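Local coordinates for putative periplasmic or exported protein (Salmonella enterica subsp. enterica serovar Typhimurium, PDB 4GQZ) that probably binds copper in the bacterial periplasm and contributes to copper resistance, and forms a V-shaped dimer, at residues 68-73 against 156-161; 4-9 against 54-59. All coordinates share one frame; numbering follows the deposited sequence.

Overall arrangement
The two contacts lie on opposite sides of the chain's centre, their own centres 33 Å apart and their nearest atoms about 18 Å apart, and they share no strand or helix. Contact 2 comes first along the chain and closes before contact 1 opens: helix 5-12 near the N-terminus packs on strand 55-59, which is outermost within this chain in an antiparallel sheet and is also reached by the second subunit. Contact 1 pairs the chain that leaves strand 63-68 with the C-terminal tail that follows strand 154-155, next to strands 129-136 and 139-146. One contact therefore belongs to the dimer-forming region, the other to the packing of the C-terminal tail beside the loop after strand 63-68.

Contact 1. Residues 68-73 against 156-161; sequences FAPYEW and TELPLR
Tyr-71 meets Pro-159 with its CG between the backbone N and the carbonyl carbon (chi1 75°). Its ring and the proline lie side by side, pointing the same way. Pro-159 CA sits over one ring face, offset toward the rim, and Pro-159 CB comes within 3.5 Å of Tyr-71 CZ. The segments run on from strands 63-68 and 154-155, which pair in parallel, and a single Tyr-71/Pro-159 beta bridge carries the association past the strand ends, just after the Cys-78/Cys-154 disulfide. Tyr-71 N donates to Leu-158 O at 3.2 Å, and Leu-160 N to Tyr-71 O at 2.9 Å, nearly straight (174°). Leu-158 CD1 touches Phe-68 CD2 at 3.7 Å and Leu-160 CD2 reaches Pro-70 CB at 3.9 Å, both leucines also packing on Ala-141 of strand 139-146. A water donates to Ala-69 O and, weakly, to Thr-156 O, which also bonds Thr-75 OG1. Arg-161 NH1 donates to Leu-160 O at 3.0 Å (165°), the oxygen near the guanidinium plane. The tail is thus held by two backbone hydrogen bonds and apolar contacts, while part of the guanidinium charge is probably met by Leu-160 O, with Glu-72 O only a weak second partner.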
loop_
_atom_site.group_PDB
_atom_site.type_symbol
_atom_site.label_atom_id
_atom_site.label_comp_id
_atom_site.label_asym_id
_atom_site.label_seq_id
_atom_site.Cartn_x
_atom_site.Cartn_y
_atom_site.Cartn_z
ATOM N N PHE B 68 -8.601 15.946 4.954
ATOM C CA PHE B 68 -9.604 16.869 5.460
ATOM C C PHE B 68 -9.149 18.324 5.384
ATOM O O PHE B 68 -7.944 18.622 5.377
ATOM C CB PHE B 68 -9.972 16.480 6.902
ATOM C CG PHE B 68 -8.801 16.447 7.838
ATOM C CD1 PHE B 68 -8.042 15.297 7.980
ATOM C CD2 PHE B 68 -8.479 17.560 8.602
ATOM C CE1 PHE B 68 -6.964 15.256 8.855
ATOM C CE2 PHE B 68 -7.406 17.532 9.476
ATOM C CZ PHE B 68 -6.643 16.369 9.600
ATOM N N ALA B 69 -10.114 19.240 5.347
ATOM C CA ALA B 69 -9.796 20.645 5.174
ATOM C C ALA B 69 -10.609 21.440 6.170
ATOM O O ALA B 69 -11.811 21.593 6.000
ATOM C CB ALA B 69 -10.117 21.094 3.751
ATOM N N PRO B 70 -9.970 21.909 7.248
ATOM C CA PRO B 70 -10.742 22.719 8.200
ATOM C C PRO B 70 -11.126 24.052 7.569
ATOM O O PRO B 70 -10.482 24.488 6.609
ATOM C CB PRO B 70 -9.756 22.941 9.348
ATOM C CG PRO B 70 -8.804 21.739 9.273
ATOM C CD PRO B 70 -8.640 21.537 7.768
ATOM N N TYR B 71 -12.162 24.700 8.090
ATOM C CA TYR B 71 -12.530 26.001 7.560
ATOM C C TYR B 71 -13.060 26.934 8.636
ATOM O O TYR B 71 -13.394 26.503 9.740
ATOM C CB TYR B 71 -13.534 25.854 6.415
ATOM C CG TYR B 71 -14.950 25.514 6.824
ATOM C CD1 TYR B 71 -15.332 24.196 7.037
ATOM C CD2 TYR B 71 -15.923 26.512 6.958
ATOM C CE1 TYR B 71 -16.634 23.874 7.395
ATOM C CE2 TYR B 71 -17.227 26.192 7.310
ATOM C CZ TYR B 71 -17.570 24.876 7.521
ATOM O OH TYR B 71 -18.858 24.541 7.884
ATOM N N GLU B 72 -13.120 28.218 8.314
ATOM C CA GLU B 72 -13.629 29.199 9.261
ATOM C C GLU B 72 -14.898 29.849 8.752
ATOM O O GLU B 72 -15.837 30.086 9.518
ATOM C CB GLU B 72 -12.569 30.260 9.547
ATOM C CG GLU B 72 -11.553 29.808 10.569
ATOM C CD GLU B 72 -10.406 30.769 10.692
ATOM O OE1 GLU B 72 -9.953 31.264 9.643
ATOM O OE2 GLU B 72 -9.968 31.029 11.831
ATOM N N TRP B 73 -14.918 30.125 7.455
ATOM C CA TRP B 73 -16.019 30.855 6.837
ATOM C C TRP B 73 -16.955 29.936 6.061
ATOM O O TRP B 73 -18.092 29.718 6.483
ATOM C CB TRP B 73 -15.453 31.952 5.929
ATOM C CG TRP B 73 -16.477 32.786 5.217
ATOM C CD1 TRP B 73 -17.743 33.089 5.641
ATOM C CD2 TRP B 73 -16.320 33.405 3.938
ATOM N NE1 TRP B 73 -18.376 33.872 4.699
ATOM C CE2 TRP B 73 -17.522 34.084 3.647
ATOM C CE3 TRP B 73 -15.278 33.443 3.003
ATOM C CZ2 TRP B 73 -17.713 34.800 2.458
ATOM C CZ3 TRP B 73 -15.464 34.163 1.823
ATOM C CH2 TRP B 73 -16.673 34.832 1.565
ATOM N N THR B 156 -14.843 17.717 4.745
ATOM C CA THR B 156 -14.784 19.179 4.708
ATOM C C THR B 156 -15.683 19.814 5.767
ATOM O O THR B 156 -15.666 21.030 5.948
ATOM C CB THR B 156 -15.171 19.736 3.320
ATOM O OG1 THR B 156 -16.417 19.162 2.913
ATOM C CG2 THR B 156 -14.109 19.383 2.267
ATOM N N GLU B 157 -16.453 18.984 6.467
ATOM C CA GLU B 157 -17.396 19.472 7.482
ATOM C C GLU B 157 -16.698 19.748 8.809
ATOM O O GLU B 157 -17.016 19.135 9.825
ATOM C CB GLU B 157 -18.535 18.460 7.698
ATOM C CG GLU B 157 -19.489 18.316 6.498
ATOM C CD GLU B 157 -20.467 17.137 6.630
ATOM O OE1 GLU B 157 -21.206 16.871 5.653
ATOM O OE2 GLU B 157 -20.508 16.477 7.700
ATOM N N LEU B 158 -15.738 20.661 8.798
ATOM C CA LEU B 158 -14.966 20.948 10.005
ATOM C C LEU B 158 -14.922 22.435 10.300
ATOM O O LEU B 158 -13.860 23.043 10.216
ATOM C CB LEU B 158 -13.531 20.428 9.868
ATOM C CG LEU B 158 -13.300 18.919 9.957
ATOM C CD1 LEU B 158 -11.852 18.575 9.571
ATOM C CD2 LEU B 158 -13.620 18.415 11.347
ATOM N N PRO B 159 -16.069 23.024 10.675
ATOM C CA PRO B 159 -16.081 24.458 10.994
ATOM C C PRO B 159 -15.438 24.781 12.348
ATOM O O PRO B 159 -15.930 24.365 13.403
ATOM C CB PRO B 159 -17.569 24.790 11.008
ATOM C CG PRO B 159 -18.234 23.501 11.440
ATOM C CD PRO B 159 -17.404 22.407 10.820
ATOM N N LEU B 160 -14.330 25.513 12.308
ATOM C CA LEU B 160 -13.628 25.919 13.518
ATOM C C LEU B 160 -14.457 26.914 14.317
ATOM O O LEU B 160 -14.777 27.992 13.815
ATOM C CB LEU B 160 -12.308 26.595 13.154
ATOM C CG LEU B 160 -10.984 25.825 13.089
ATOM C CD1 LEU B 160 -11.090 24.344 13.471
ATOM C CD2 LEU B 160 -10.316 25.999 11.745
ATOM N N ARG B 161 -14.786 26.572 15.561
ATOM C CA ARG B 161 -15.467 27.520 16.445
ATOM C C ARG B 161 -14.737 27.569 17.784
ATOM O O ARG B 161 -14.771 28.578 18.497
ATOM C CB ARG B 161 -16.935 27.125 16.665
ATOM C CG ARG B 161 -17.783 26.935 15.401
ATOM C CD ARG B 161 -17.804 28.194 14.532
ATOM N NE ARG B 161 -18.686 28.077 13.363
ATOM C CZ ARG B 161 -18.272 28.087 12.095
ATOM N NH1 ARG B 161 -16.974 28.195 11.804
ATOM N NH2 ARG B 161 -19.159 27.977 11.109
ATOM O OXT ARG B 161 -14.087 26.597 18.190
HETATM O O HOH W 1 -13.308 22.845 4.219
#

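Contact 2. Residues 4-9 against 54-59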
loop_
_atom_site.group_PDB
_atom_site.type_symbol
_atom_site.label_atom_id
_atom_site.label_comp_id
_atom_site.label_asym_id
_atom_site.label_seq_id
_atom_site.Cartn_x
_atom_site.Cartn_y
_atom_site.Cartn_z
ATOM N N SER B 4 2.966 -0.349 -20.534
ATOM C CA SER B 4 1.618 0.196 -20.683
ATOM C C SER B 4 1.598 1.726 -20.642
ATOM O O SER B 4 2.560 2.359 -20.190
ATOM C CB SER B 4 0.717 -0.342 -19.582
ATOM O OG SER B 4 1.205 0.031 -18.303
ATOM N N SER B 5 0.500 2.322 -21.111
ATOM C CA SER B 5 0.290 3.757 -20.958
ATOM C C SER B 5 0.313 4.135 -19.485
ATOM O O SER B 5 0.807 5.206 -19.112
ATOM C CB SER B 5 -1.051 4.180 -21.576
ATOM O OG SER B 5 -1.038 4.020 -22.980
ATOM N N GLU B 6 -0.231 3.250 -18.653
ATOM C CA GLU B 6 -0.262 3.458 -17.212
ATOM C C GLU B 6 1.142 3.545 -16.656
ATOM O O GLU B 6 1.470 4.471 -15.897
ATOM C CB GLU B 6 -1.056 2.333 -16.518
ATOM C CG GLU B 6 -1.054 2.410 -14.977
ATOM C CD GLU B 6 0.018 1.528 -14.342
ATOM O OE1 GLU B 6 0.374 0.497 -14.954
ATOM O OE2 GLU B 6 0.496 1.858 -13.225
ATOM N N SER B 7 1.983 2.588 -17.030
ATOM C CA SER B 7 3.370 2.601 -16.556
ATOM C C SER B 7 4.097 3.848 -17.038
ATOM O O SER B 7 4.837 4.481 -16.288
ATOM C CB SER B 7 4.111 1.354 -17.026
ATOM O OG SER B 7 3.625 0.215 -16.346
ATOM N N ALA B 8 3.863 4.217 -18.290
ATOM C CA ALA B 8 4.503 5.410 -18.831
ATOM C C ALA B 8 4.025 6.695 -18.134
ATOM O O ALA B 8 4.826 7.605 -17.905
ATOM C CB ALA B 8 4.310 5.493 -20.340
ATOM N N PHE B 9 2.734 6.764 -17.797
ATOM C CA PHE B 9 2.177 7.914 -17.074
ATOM C C PHE B 9 2.937 8.100 -15.773
ATOM O O PHE B 9 3.370 9.201 -15.452
ATOM C CB PHE B 9 0.684 7.690 -16.775
ATOM C CG PHE B 9 0.024 8.824 -16.019
ATOM C CD1 PHE B 9 0.047 8.859 -14.638
ATOM C CD2 PHE B 9 -0.637 9.844 -16.703
ATOM C CE1 PHE B 9 -0.558 9.891 -13.937
ATOM C CE2 PHE B 9 -1.251 10.880 -16.011
ATOM C CZ PHE B 9 -1.207 10.903 -14.624
ATOM N N GLN B 54 -8.631 8.933 -20.506
ATOM C CA GLN B 54 -8.217 7.602 -20.050
ATOM C C GLN B 54 -7.789 7.561 -18.579
ATOM O O GLN B 54 -7.012 8.402 -18.132
ATOM C CB GLN B 54 -7.063 7.131 -20.931
ATOM C CG GLN B 54 -6.640 5.710 -20.714
ATOM C CD GLN B 54 -6.028 5.094 -21.958
ATOM O OE1 GLN B 54 -4.812 5.161 -22.170
ATOM N NE2 GLN B 54 -6.870 4.485 -22.792
ATOM N N ILE B 55 -8.267 6.560 -17.847
ATOM C CA ILE B 55 -8.091 6.513 -16.402
ATOM C C ILE B 55 -7.289 5.309 -15.947
ATOM O O ILE B 55 -7.555 4.182 -16.366
ATOM C CB ILE B 55 -9.460 6.466 -15.697
ATOM C CG1 ILE B 55 -10.362 7.574 -16.242
ATOM C CG2 ILE B 55 -9.295 6.580 -14.182
ATOM C CD1 ILE B 55 -11.807 7.129 -16.484
ATOM N N TYR B 56 -6.323 5.547 -15.065
ATOM C CA TYR B 56 -5.507 4.477 -14.509
ATOM C C TYR B 56 -5.889 4.339 -13.060
ATOM O O TYR B 56 -6.220 5.340 -12.424
ATOM C CB TYR B 56 -4.022 4.823 -14.625
ATOM C CG TYR B 56 -3.633 5.272 -16.024
ATOM C CD1 TYR B 56 -3.803 4.432 -17.111
ATOM C CD2 TYR B 56 -3.100 6.541 -16.245
ATOM C CE1 TYR B 56 -3.460 4.847 -18.409
ATOM C CE2 TYR B 56 -2.751 6.965 -17.525
ATOM C CZ TYR B 56 -2.937 6.107 -18.597
ATOM O OH TYR B 56 -2.596 6.537 -19.853
ATOM N N THR B 57 -5.863 3.114 -12.538
ATOM C CA THR B 57 -6.219 2.870 -11.139
ATOM C C THR B 57 -5.137 2.117 -10.384
ATOM O O THR B 57 -4.752 1.006 -10.766
ATOM C CB THR B 57 -7.537 2.083 -10.995
ATOM O OG1 THR B 57 -7.439 0.843 -11.708
ATOM C CG2 THR B 57 -8.709 2.891 -11.537
ATOM N N LEU B 58 -4.650 2.720 -9.303
ATOM C CA LEU B 58 -3.621 2.100 -8.490
ATOM C C LEU B 58 -4.243 1.725 -7.153
ATOM O O LEU B 58 -4.767 2.587 -6.447
ATOM C CB LEU B 58 -2.461 3.063 -8.266
ATOM C CG LEU B 58 -1.790 3.703 -9.480
ATOM C CD1 LEU B 58 -0.615 4.582 -9.050
ATOM C CD2 LEU B 58 -1.344 2.660 -10.494
ATOM N N PRO B 59 -4.208 0.434 -6.810
ATOM C CA PRO B 59 -4.759 -0.004 -5.519
ATOM C C PRO B 59 -3.994 0.609 -4.359
ATOM O O PRO B 59 -2.758 0.746 -4.434
ATOM C CB PRO B 59 -4.538 -1.519 -5.538
ATOM C CG PRO B 59 -4.429 -1.874 -7.012
ATOM C CD PRO B 59 -3.736 -0.695 -7.634
#
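Tyr-56 lays its ring under the first turn of helix 5-12, where Glu-6 CA sits over one face, 3.8 Å from the ring centroid and close to the ring normal, a CH-pi contact made by the helix backbone itself. The tyrosine's CB bond points toward the helix and carries the ring to Glu-6. Glu-6 adds its aliphatic part: CB approaches Tyr-56 CD1 at 3.5 Å, and CG lies near the tyrosine's CB. The glutamate has CG anti to the backbone N, and a bend at chi2 (-96°) turns CD out of the line of the chain. Its carboxylate oxygen OE2 lies 3.4 Å from Leu-58 CD2. The other oxygen, OE1, accepts from Thr-57 N of the second subunit, so an acidic group lying against a leucine methyl still has a polar partner.

Farther along the helix, Phe-9 has its CG anti to its backbone N, which sets that atom beside the Tyr-56 ring, and its CB meets Tyr-56 CE2 at 3.6 Å. The two rings are oblique, with centroids 5.3 Å apart and planes at 54°, and Tyr-56 CD2 lies over one face of the phenylalanine. At the phenolic end, Ser-5 CB touches Tyr-56 OH at 3.3 Å. Ser-4 is the N-cap: its OG accepts from Ser-7 N at 3.0 Å, and the same hydroxyl is hydrogen-bonded to Ile-55 O of the second subunit, tying the helix start to the dimer.

Helix 5-9 and strand 55-59 cross at -76°, with their axes 9.2 Å apart at closest approach. Strand 55-59 pairs with strand 46-50, whose Leu-49 packs against both Phe-9 and Leu-58, while the second subunit meets Ser-4, Tyr-56 and Thr-57, so that helix, sheet and partner chain come together here.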